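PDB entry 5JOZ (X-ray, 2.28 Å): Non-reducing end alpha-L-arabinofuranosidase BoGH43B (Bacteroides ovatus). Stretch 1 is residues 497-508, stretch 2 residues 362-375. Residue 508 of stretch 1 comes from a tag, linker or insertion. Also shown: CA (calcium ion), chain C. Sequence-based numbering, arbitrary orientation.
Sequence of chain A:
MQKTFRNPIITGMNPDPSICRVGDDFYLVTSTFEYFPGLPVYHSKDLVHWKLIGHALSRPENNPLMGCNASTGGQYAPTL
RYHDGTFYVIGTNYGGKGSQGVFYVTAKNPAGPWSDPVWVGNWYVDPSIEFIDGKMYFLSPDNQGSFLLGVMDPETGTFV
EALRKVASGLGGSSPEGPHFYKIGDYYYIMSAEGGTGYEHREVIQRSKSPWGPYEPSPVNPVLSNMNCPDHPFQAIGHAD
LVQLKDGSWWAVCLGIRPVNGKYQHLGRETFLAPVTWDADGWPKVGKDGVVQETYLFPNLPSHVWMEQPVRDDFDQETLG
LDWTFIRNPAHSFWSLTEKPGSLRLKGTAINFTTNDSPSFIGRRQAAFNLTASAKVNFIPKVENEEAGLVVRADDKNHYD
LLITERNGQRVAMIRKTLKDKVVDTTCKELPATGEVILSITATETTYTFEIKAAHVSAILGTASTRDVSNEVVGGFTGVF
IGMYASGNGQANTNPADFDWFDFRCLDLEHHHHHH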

ATOM      1  N   ASP A 497       2.805  -3.348  26.980  1.00 24.14           N
ATOM      2  CA  ASP A 497       2.116  -4.594  26.667  1.00 26.67           C
ATOM      3  C   ASP A 497       0.704  -4.302  26.190  1.00 27.86           C
ATOM      4  O   ASP A 497      -0.104  -3.740  26.925  1.00 28.11           O
ATOM      5  CB  ASP A 497       2.052  -5.491  27.905  1.00 28.90           C
ATOM      6  CG  ASP A 497       3.419  -6.048  28.306  1.00 30.99           C
ATOM      7  OD1 ASP A 497       4.391  -5.972  27.522  1.00 37.49           O
ATOM      8  OD2 ASP A 497       3.529  -6.595  29.412  1.00 35.05           O
ATOM      9  N   PHE A 498       0.421  -4.683  24.950  1.00 28.77           N
ATOM     10  CA  PHE A 498      -0.892  -4.495  24.345  1.00 27.01           C
ATOM     11  C   PHE A 498      -1.631  -5.815  24.405  1.00 26.59           C
ATOM     12  O   PHE A 498      -1.270  -6.757  23.708  1.00 29.29           O
ATOM     13  CB  PHE A 498      -0.746  -4.027  22.897  1.00 25.33           C
ATOM     14  CG  PHE A 498      -0.139  -2.662  22.774  1.00 24.31           C
ATOM     15  CD1 PHE A 498       1.230  -2.492  22.862  1.00 24.61           C
ATOM     16  CD2 PHE A 498      -0.937  -1.549  22.618  1.00 23.98           C
ATOM     17  CE1 PHE A 498       1.791  -1.233  22.766  1.00 30.73           C
ATOM     18  CE2 PHE A 498      -0.381  -0.280  22.516  1.00 24.58           C
ATOM     19  CZ  PHE A 498       0.980  -0.121  22.583  1.00 26.92           C
ATOM     20  N   ASP A 499      -2.655  -5.874  25.246  1.00 28.58           N
ATOM     21  CA  ASP A 499      -3.448  -7.081  25.438  1.00 30.80           C
ATOM     22  C   ASP A 499      -4.297  -7.364  24.193  1.00 30.59           C
ATOM     23  O   ASP A 499      -4.416  -8.509  23.758  1.00 28.34           O
ATOM     24  CB  ASP A 499      -4.351  -6.916  26.669  1.00 33.53           C
ATOM     25  CG  ASP A 499      -4.941  -8.225  27.157  1.00 35.35           C
ATOM     26  OD1 ASP A 499      -4.633  -9.301  26.594  1.00 40.05           O
ATOM     27  OD2 ASP A 499      -5.726  -8.174  28.124  1.00 37.94           O
ATOM     28  N   TRP A 500      -4.893  -6.326  23.628  1.00 30.81           N
ATOM     29  CA  TRP A 500      -5.636  -6.476  22.389  1.00 27.99           C
ATOM     30  C   TRP A 500      -5.692  -5.178  21.607  1.00 25.53           C
ATOM     31  O   TRP A 500      -5.279  -4.136  22.111  1.00 29.58           O
ATOM     32  CB  TRP A 500      -7.041  -7.027  22.657  1.00 28.64           C
ATOM     33  CG  TRP A 500      -7.825  -6.357  23.764  1.00 27.61           C
ATOM     34  CD1 TRP A 500      -8.027  -6.839  25.026  1.00 26.71           C
ATOM     35  CD2 TRP A 500      -8.533  -5.116  23.693  1.00 25.06           C
ATOM     36  NE1 TRP A 500      -8.804  -5.975  25.746  1.00 26.71           N
ATOM     37  CE2 TRP A 500      -9.142  -4.913  24.951  1.00 27.19           C
ATOM     38  CE3 TRP A 500      -8.733  -4.166  22.684  1.00 25.92           C
ATOM     39  CZ2 TRP A 500      -9.927  -3.785  25.234  1.00 27.05           C
ATOM     40  CZ3 TRP A 500      -9.503  -3.036  22.966  1.00 26.90           C
ATOM     41  CH2 TRP A 500     -10.080  -2.851  24.237  1.00 25.46           C
ATOM     42  N   PHE A 501      -6.176  -5.278  20.370  1.00 23.14           N
ATOM     43  CA  PHE A 501      -6.306  -4.157  19.440  1.00 22.98           C
ATOM     44  C   PHE A 501      -7.548  -4.404  18.583  1.00 22.77           C
ATOM     45  O   PHE A 501      -7.592  -5.393  17.843  1.00 20.46           O
ATOM     46  CB  PHE A 501      -5.061  -4.059  18.549  1.00 21.53           C
ATOM     47  CG  PHE A 501      -4.979  -2.793  17.735  1.00 22.41           C
ATOM     48  CD1 PHE A 501      -5.771  -2.612  16.596  1.00 22.19           C
ATOM     49  CD2 PHE A 501      -4.081  -1.785  18.084  1.00 21.64           C
ATOM     50  CE1 PHE A 501      -5.682  -1.450  15.846  1.00 21.61           C
ATOM     51  CE2 PHE A 501      -3.989  -0.621  17.336  1.00 20.81           C
ATOM     52  CZ  PHE A 501      -4.790  -0.448  16.219  1.00 21.15           C
ATOM     53  N   ASP A 502      -8.544  -3.522  18.722  1.00 23.95           N
ATOM     54  CA  ASP A 502      -9.778  -3.533  17.946  1.00 22.09           C
ATOM     55  C   ASP A 502      -9.648  -2.612  16.755  1.00 24.71           C
ATOM     56  O   ASP A 502      -9.158  -1.499  16.878  1.00 25.95           O
ATOM     57  CB  ASP A 502     -10.963  -3.022  18.771  1.00 23.46           C
ATOM     58  CG  ASP A 502     -11.445  -4.014  19.815  1.00 26.59           C
ATOM     59  OD1 ASP A 502     -10.911  -5.149  19.935  1.00 27.85           O
ATOM     60  OD2 ASP A 502     -12.388  -3.639  20.534  1.00 33.96           O
ATOM     61  N   PHE A 503     -10.127  -3.068  15.609  1.00 28.79           N
ATOM     62  CA  PHE A 503     -10.127  -2.270  14.397  1.00 28.38           C
ATOM     63  C   PHE A 503     -11.470  -2.491  13.698  1.00 29.73           C
ATOM     64  O   PHE A 503     -11.719  -3.578  13.177  1.00 28.71           O
ATOM     65  CB  PHE A 503      -8.957  -2.709  13.509  1.00 27.71           C
ATOM     66  CG  PHE A 503      -8.603  -1.718  12.437  1.00 32.04           C
ATOM     67  CD1 PHE A 503      -7.957  -0.525  12.761  1.00 34.92           C
ATOM     68  CD2 PHE A 503      -8.915  -1.969  11.104  1.00 34.29           C
ATOM     69  CE1 PHE A 503      -7.626   0.399  11.780  1.00 33.61           C
ATOM     70  CE2 PHE A 503      -8.586  -1.050  10.119  1.00 36.13           C
ATOM     71  CZ  PHE A 503      -7.939   0.137  10.461  1.00 34.50           C
ATOM     72  N   ARG A 504     -12.342  -1.482  13.712  1.00 30.33           N
ATOM     73  CA  ARG A 504     -13.682  -1.617  13.142  1.00 34.89           C
ATOM     74  C   ARG A 504     -13.921  -0.598  12.041  1.00 32.05           C
ATOM     75  O   ARG A 504     -13.984   0.593  12.311  1.00 31.36           O
ATOM     76  CB  ARG A 504     -14.731  -1.467  14.239  1.00 38.55           C
ATOM     77  CG  ARG A 504     -16.092  -2.012  13.841  1.00 44.47           C
ATOM     78  CD  ARG A 504     -17.108  -1.734  14.928  1.00 47.00           C
ATOM     79  NE  ARG A 504     -16.635  -2.201  16.234  1.00 48.09           N
ATOM     80  CZ  ARG A 504     -16.882  -3.396  16.778  1.00 49.31           C
ATOM     81  NH1 ARG A 504     -17.634  -4.308  16.152  1.00 42.51           N
ATOM     82  NH2 ARG A 504     -16.374  -3.678  17.984  1.00 46.22           N
ATOM     83  N   CYS A 505     -14.036  -1.084  10.806  1.00 31.47           N
ATOM     84  CA  CYS A 505     -14.392  -0.261   9.657  1.00 33.42           C
ATOM     85  C   CYS A 505     -15.921  -0.127   9.532  1.00 39.60           C
ATOM     86  O   CYS A 505     -16.672  -1.111   9.649  1.00 30.48           O
ATOM     87  CB  CYS A 505     -13.831  -0.866   8.378  1.00 36.94           C
ATOM     88  SG  CYS A 505     -12.040  -1.079   8.351  1.00 36.10           S
ATOM     89  N   LEU A 506     -16.375   1.096   9.277  1.00 39.86           N
ATOM     90  CA  LEU A 506     -17.804   1.406   9.297  1.00 45.95           C
ATOM     91  C   LEU A 506     -18.290   2.148   8.052  1.00 45.92           C
ATOM     92  O   LEU A 506     -19.286   2.873   8.128  1.00 48.38           O
ATOM     93  CB  LEU A 506     -18.106   2.231  10.556  1.00 43.61           C
ATOM     94  CG  LEU A 506     -17.792   1.503  11.866  1.00 43.53           C
ATOM     95  CD1 LEU A 506     -17.609   2.491  13.010  1.00 42.84           C
ATOM     96  CD2 LEU A 506     -18.870   0.464  12.166  1.00 43.19           C
ATOM     97  N   ASP A 507     -17.619   1.974   6.909  1.00 41.79           N
ATOM     98  CA  ASP A 507     -18.000   2.743   5.704  1.00 41.90           C
ATOM     99  C   ASP A 507     -19.320   2.277   5.086  1.00 39.43           C
ATOM    100  O   ASP A 507     -19.972   3.077   4.427  1.00 44.98           O
ATOM    101  CB  ASP A 507     -16.888   2.783   4.623  1.00 39.59           C
ATOM    102  CG  ASP A 507     -15.834   3.880   4.872  1.00 37.72           C
ATOM    103  OD1 ASP A 507     -15.975   4.679   5.829  1.00 31.51           O
ATOM    104  OD2 ASP A 507     -14.848   3.941   4.092  1.00 38.40           O
ATOM    105  N   LEU A 508     -19.709   1.014   5.277  1.00 39.89           N
ATOM    106  CA  LEU A 508     -21.016   0.541   4.795  1.00 45.12           C
ATOM    107  C   LEU A 508     -22.146   1.445   5.339  1.00 50.06           C
ATOM    108  O   LEU A 508     -22.968   1.952   4.562  1.00 45.52           O
ATOM    109  CB  LEU A 508     -21.250  -0.933   5.169  1.00 40.33           C
TER
HETATM  110 CA    CA C 601      -4.748 -10.690  24.625  1.00 32.53          CA
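Stretch 2 (362-375) GRRQAAFNLTASAK

Stretch 2 enters as the end of a strand (362-364), loops through 365-369, and then runs as strand 370-375 antiparallel to strand 497-505, the two axes at 177° and 4.6 Å apart at their closest. The register is regular: Arg504 N to Thr371 O is 2.8 Å and Thr371 N to Arg504 O 3.1 Å, a pair of hydrogen bonds repeated two residues on by Asp502 N to Ser373 O at 2.7 Å and Ser373 N to Asp502 O at 3.0 Å. Between these rungs Phe503 pairs with Ala372, their CA atoms 4.6 Å apart; past the second, Phe501 pairs with Ala374, their CA atoms 4.3 Å apart.

Alternation then sorts the side chains. Phe503, with chi1 in t, shares its face with Phe501, Cys505, Leu370, Ala372 and Ala374. Its CZ reaches Leu370 CD2 at 3.4 Å, and its CD1 lies 4.1 Å from Ala372 CB. Arg363, arriving from the earlier strand, covers the ring: its CD sits 3.6 Å from the Phe503 ring centroid, almost on the normal, and its guanidinium stacks flat there, planes at 28°. One aromatic thus packs against both strands of stretch 2.

Lys375 works on the other face, its chain extended with all four chi angles in t. Its CB lies over the five-membered ring of Trp500, 3.8 Å from the centroid, while its NZ forms a salt bridge with Asp499 OD2 at 3.3 Å. Asp499 also binds calcium, through its O and OD1, each 2.4 Å from the ion CA, so the two carboxylate oxygens serve different cations. At the backbone, Asp499 N donates to Lys375 O at 2.9 Å.

Beyond the strand, Asp507 fastens the loop: its OD2 accepts from Phe368 N at 3.1 Å and its OD1 from Asn369 N at 2.9 Å.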

ATOM      1  N   GLY A 362       1.721  -1.152  12.842  1.00 26.61           N
ATOM      2  CA  GLY A 362       0.457  -0.549  12.455  1.00 30.75           C
ATOM      3  C   GLY A 362      -0.204  -1.193  11.271  1.00 27.81           C
ATOM      4  O   GLY A 362       0.303  -2.160  10.696  1.00 25.53           O
ATOM      5  N   ARG A 363      -1.354  -0.638  10.914  1.00 26.72           N
ATOM      6  CA  ARG A 363      -2.064  -1.095   9.754  1.00 27.10           C
ATOM      7  C   ARG A 363      -2.741   0.040   9.024  1.00 25.73           C
ATOM      8  O   ARG A 363      -3.062   1.077   9.612  1.00 25.49           O
ATOM      9  CB  ARG A 363      -3.047  -2.195  10.140  1.00 31.42           C
ATOM     10  CG  ARG A 363      -4.319  -1.740  10.822  1.00 36.21           C
ATOM     11  CD  ARG A 363      -5.379  -2.818  10.717  1.00 39.87           C
ATOM     12  NE  ARG A 363      -5.283  -3.796  11.784  1.00 43.00           N
ATOM     13  CZ  ARG A 363      -6.064  -4.862  11.893  1.00 41.49           C
ATOM     14  NH1 ARG A 363      -7.003  -5.119  10.989  1.00 41.07           N
ATOM     15  NH2 ARG A 363      -5.895  -5.686  12.915  1.00 52.17           N
ATOM     16  N   ARG A 364      -2.967  -0.200   7.736  1.00 21.21           N
ATOM     17  CA  ARG A 364      -3.597   0.748   6.838  1.00 21.77           C
ATOM     18  C   ARG A 364      -4.979   1.177   7.341  1.00 21.92           C
ATOM     19  O   ARG A 364      -5.786   0.331   7.732  1.00 23.24           O
ATOM     20  CB  ARG A 364      -3.775   0.109   5.461  1.00 20.53           C
ATOM     21  CG  ARG A 364      -2.489  -0.179   4.700  1.00 18.58           C
ATOM     22  CD  ARG A 364      -2.705  -1.297   3.699  1.00 18.68           C
ATOM     23  NE  ARG A 364      -1.496  -1.614   2.928  1.00 19.31           N
ATOM     24  CZ  ARG A 364      -0.426  -2.276   3.380  1.00 21.13           C
ATOM     25  NH1 ARG A 364      -0.353  -2.721   4.640  1.00 20.19           N
ATOM     26  NH2 ARG A 364       0.604  -2.500   2.551  1.00 21.77           N
ATOM     27  N   GLN A 365      -5.244   2.482   7.351  1.00 22.14           N
ATOM     28  CA  GLN A 365      -6.612   2.957   7.572  1.00 23.28           C
ATOM     29  C   GLN A 365      -7.458   2.646   6.328  1.00 22.44           C
ATOM     30  O   GLN A 365      -7.395   3.340   5.319  1.00 28.33           O
ATOM     31  CB  GLN A 365      -6.654   4.439   7.906  1.00 23.68           C
ATOM     32  CG  GLN A 365      -8.014   4.854   8.458  1.00 27.20           C
ATOM     33  CD  GLN A 365      -8.149   6.342   8.636  1.00 27.36           C
ATOM     34  OE1 GLN A 365      -7.158   7.037   8.834  1.00 27.90           O
ATOM     35  NE2 GLN A 365      -9.384   6.845   8.575  1.00 29.05           N
ATOM     36  N   ALA A 366      -8.238   1.582   6.431  1.00 23.14           N
ATOM     37  CA  ALA A 366      -9.002   1.020   5.329  1.00 23.80           C
ATOM     38  C   ALA A 366     -10.424   1.582   5.208  1.00 24.85           C
ATOM     39  O   ALA A 366     -11.193   1.116   4.353  1.00 25.98           O
ATOM     40  CB  ALA A 366      -9.060  -0.497   5.497  1.00 25.85           C
ATOM     41  N   ALA A 367     -10.788   2.542   6.060  1.00 23.76           N
ATOM     42  CA  ALA A 367     -12.097   3.191   5.976  1.00 26.40           C
ATOM     43  C   ALA A 367     -12.060   4.629   6.490  1.00 26.54           C
ATOM     44  O   ALA A 367     -11.273   4.976   7.371  1.00 24.84           O
ATOM     45  CB  ALA A 367     -13.130   2.378   6.743  1.00 27.44           C
ATOM     46  N   PHE A 368     -12.898   5.471   5.907  1.00 25.67           N
ATOM     47  CA  PHE A 368     -13.067   6.820   6.409  1.00 27.09           C
ATOM     48  C   PHE A 368     -13.569   6.784   7.839  1.00 27.21           C
ATOM     49  O   PHE A 368     -12.986   7.418   8.709  1.00 25.78           O
ATOM     50  CB  PHE A 368     -14.030   7.602   5.533  1.00 26.64           C
ATOM     51  CG  PHE A 368     -13.466   7.924   4.189  1.00 28.23           C
ATOM     52  CD1 PHE A 368     -12.447   8.863   4.063  1.00 27.69           C
ATOM     53  CD2 PHE A 368     -13.919   7.261   3.052  1.00 27.20           C
ATOM     54  CE1 PHE A 368     -11.914   9.161   2.810  1.00 30.11           C
ATOM     55  CE2 PHE A 368     -13.390   7.552   1.809  1.00 26.82           C
ATOM     56  CZ  PHE A 368     -12.391   8.505   1.685  1.00 27.66           C
ATOM     57  N   ASN A 369     -14.624   6.003   8.067  1.00 28.04           N
ATOM     58  CA  ASN A 369     -15.292   5.923   9.355  1.00 30.11           C
ATOM     59  C   ASN A 369     -14.826   4.675  10.088  1.00 27.54           C
ATOM     60  O   ASN A 369     -15.105   3.555   9.660  1.00 29.24           O
ATOM     61  CB  ASN A 369     -16.810   5.905   9.156  1.00 31.08           C
ATOM     62  CG  ASN A 369     -17.292   7.090   8.348  1.00 36.15           C
ATOM     63  OD1 ASN A 369     -17.536   6.977   7.145  1.00 40.35           O
ATOM     64  ND2 ASN A 369     -17.375   8.243   8.983  1.00 36.92           N
ATOM     65  N   LEU A 370     -14.102   4.865  11.184  1.00 27.23           N
ATOM     66  CA  LEU A 370     -13.641   3.732  11.975  1.00 29.87           C
ATOM     67  C   LEU A 370     -13.425   4.022  13.441  1.00 24.61           C
ATOM     68  O   LEU A 370     -13.344   5.168  13.877  1.00 20.00           O
ATOM     69  CB  LEU A 370     -12.374   3.097  11.379  1.00 33.97           C
ATOM     70  CG  LEU A 370     -11.001   3.769  11.316  1.00 37.70           C
ATOM     71  CD1 LEU A 370     -10.463   4.240  12.657  1.00 44.46           C
ATOM     72  CD2 LEU A 370     -10.033   2.771  10.679  1.00 47.60           C
ATOM     73  N   THR A 371     -13.337   2.928  14.182  1.00 23.09           N
ATOM     74  CA  THR A 371     -12.945   2.940  15.570  1.00 27.98           C
ATOM     75  C   THR A 371     -11.766   1.997  15.704  1.00 26.09           C
ATOM     76  O   THR A 371     -11.809   0.868  15.231  1.00 28.32           O
ATOM     77  CB  THR A 371     -14.092   2.476  16.484  1.00 26.43           C
ATOM     78  OG1 THR A 371     -15.155   3.428  16.399  1.00 31.31           O
ATOM     79  CG2 THR A 371     -13.628   2.370  17.943  1.00 27.14           C
ATOM     80  N   ALA A 372     -10.719   2.482  16.352  1.00 29.26           N
ATOM     81  CA  ALA A 372      -9.529   1.696  16.633  1.00 29.04           C
ATOM     82  C   ALA A 372      -9.228   1.901  18.093  1.00 28.63           C
ATOM     83  O   ALA A 372      -9.175   3.043  18.540  1.00 31.66           O
ATOM     84  CB  ALA A 372      -8.371   2.194  15.795  1.00 29.50           C
ATOM     85  N   SER A 373      -9.038   0.819  18.838  1.00 26.82           N
ATOM     86  CA  SER A 373      -8.671   0.940  20.246  1.00 27.11           C
ATOM     87  C   SER A 373      -7.794  -0.212  20.695  1.00 25.87           C
ATOM     88  O   SER A 373      -7.801  -1.275  20.094  1.00 24.95           O
ATOM     89  CB  SER A 373      -9.915   1.019  21.128  1.00 25.89           C
ATOM     90  OG  SER A 373     -10.737  -0.121  20.952  1.00 28.04           O
ATOM     91  N   ALA A 374      -7.065   0.023  21.777  1.00 24.98           N
ATOM     92  CA  ALA A 374      -6.109  -0.932  22.297  1.00 26.39           C
ATOM     93  C   ALA A 374      -6.016  -0.804  23.802  1.00 27.07           C
ATOM     94  O   ALA A 374      -5.893   0.301  24.322  1.00 29.53           O
ATOM     95  CB  ALA A 374      -4.740  -0.689  21.671  1.00 25.49           C
ATOM     96  N   LYS A 375      -6.051  -1.939  24.485  1.00 26.33           N
ATOM     97  CA  LYS A 375      -5.790  -1.999  25.915  1.00 29.93           C
ATOM     98  C   LYS A 375      -4.280  -2.188  26.084  1.00 28.09           C
ATOM     99  O   LYS A 375      -3.711  -3.147  25.549  1.00 26.98           O
ATOM    100  CB  LYS A 375      -6.558  -3.171  26.529  1.00 30.31           C
ATOM    101  CG  LYS A 375      -6.570  -3.269  28.051  1.00 36.31           C
ATOM    102  CD  LYS A 375      -6.728  -4.728  28.480  1.00 43.09           C
ATOM    103  CE  LYS A 375      -7.418  -4.895  29.820  1.00 54.46           C
ATOM    104  NZ  LYS A 375      -7.457  -6.338  30.210  1.00 54.88           N
TER
HETATM  105  O   HOH W   1      -7.109 -10.278  24.511  1.00 37.56           O
HETATM  106  O   HOH W   2      -5.188 -12.996  25.226  1.00 34.11           O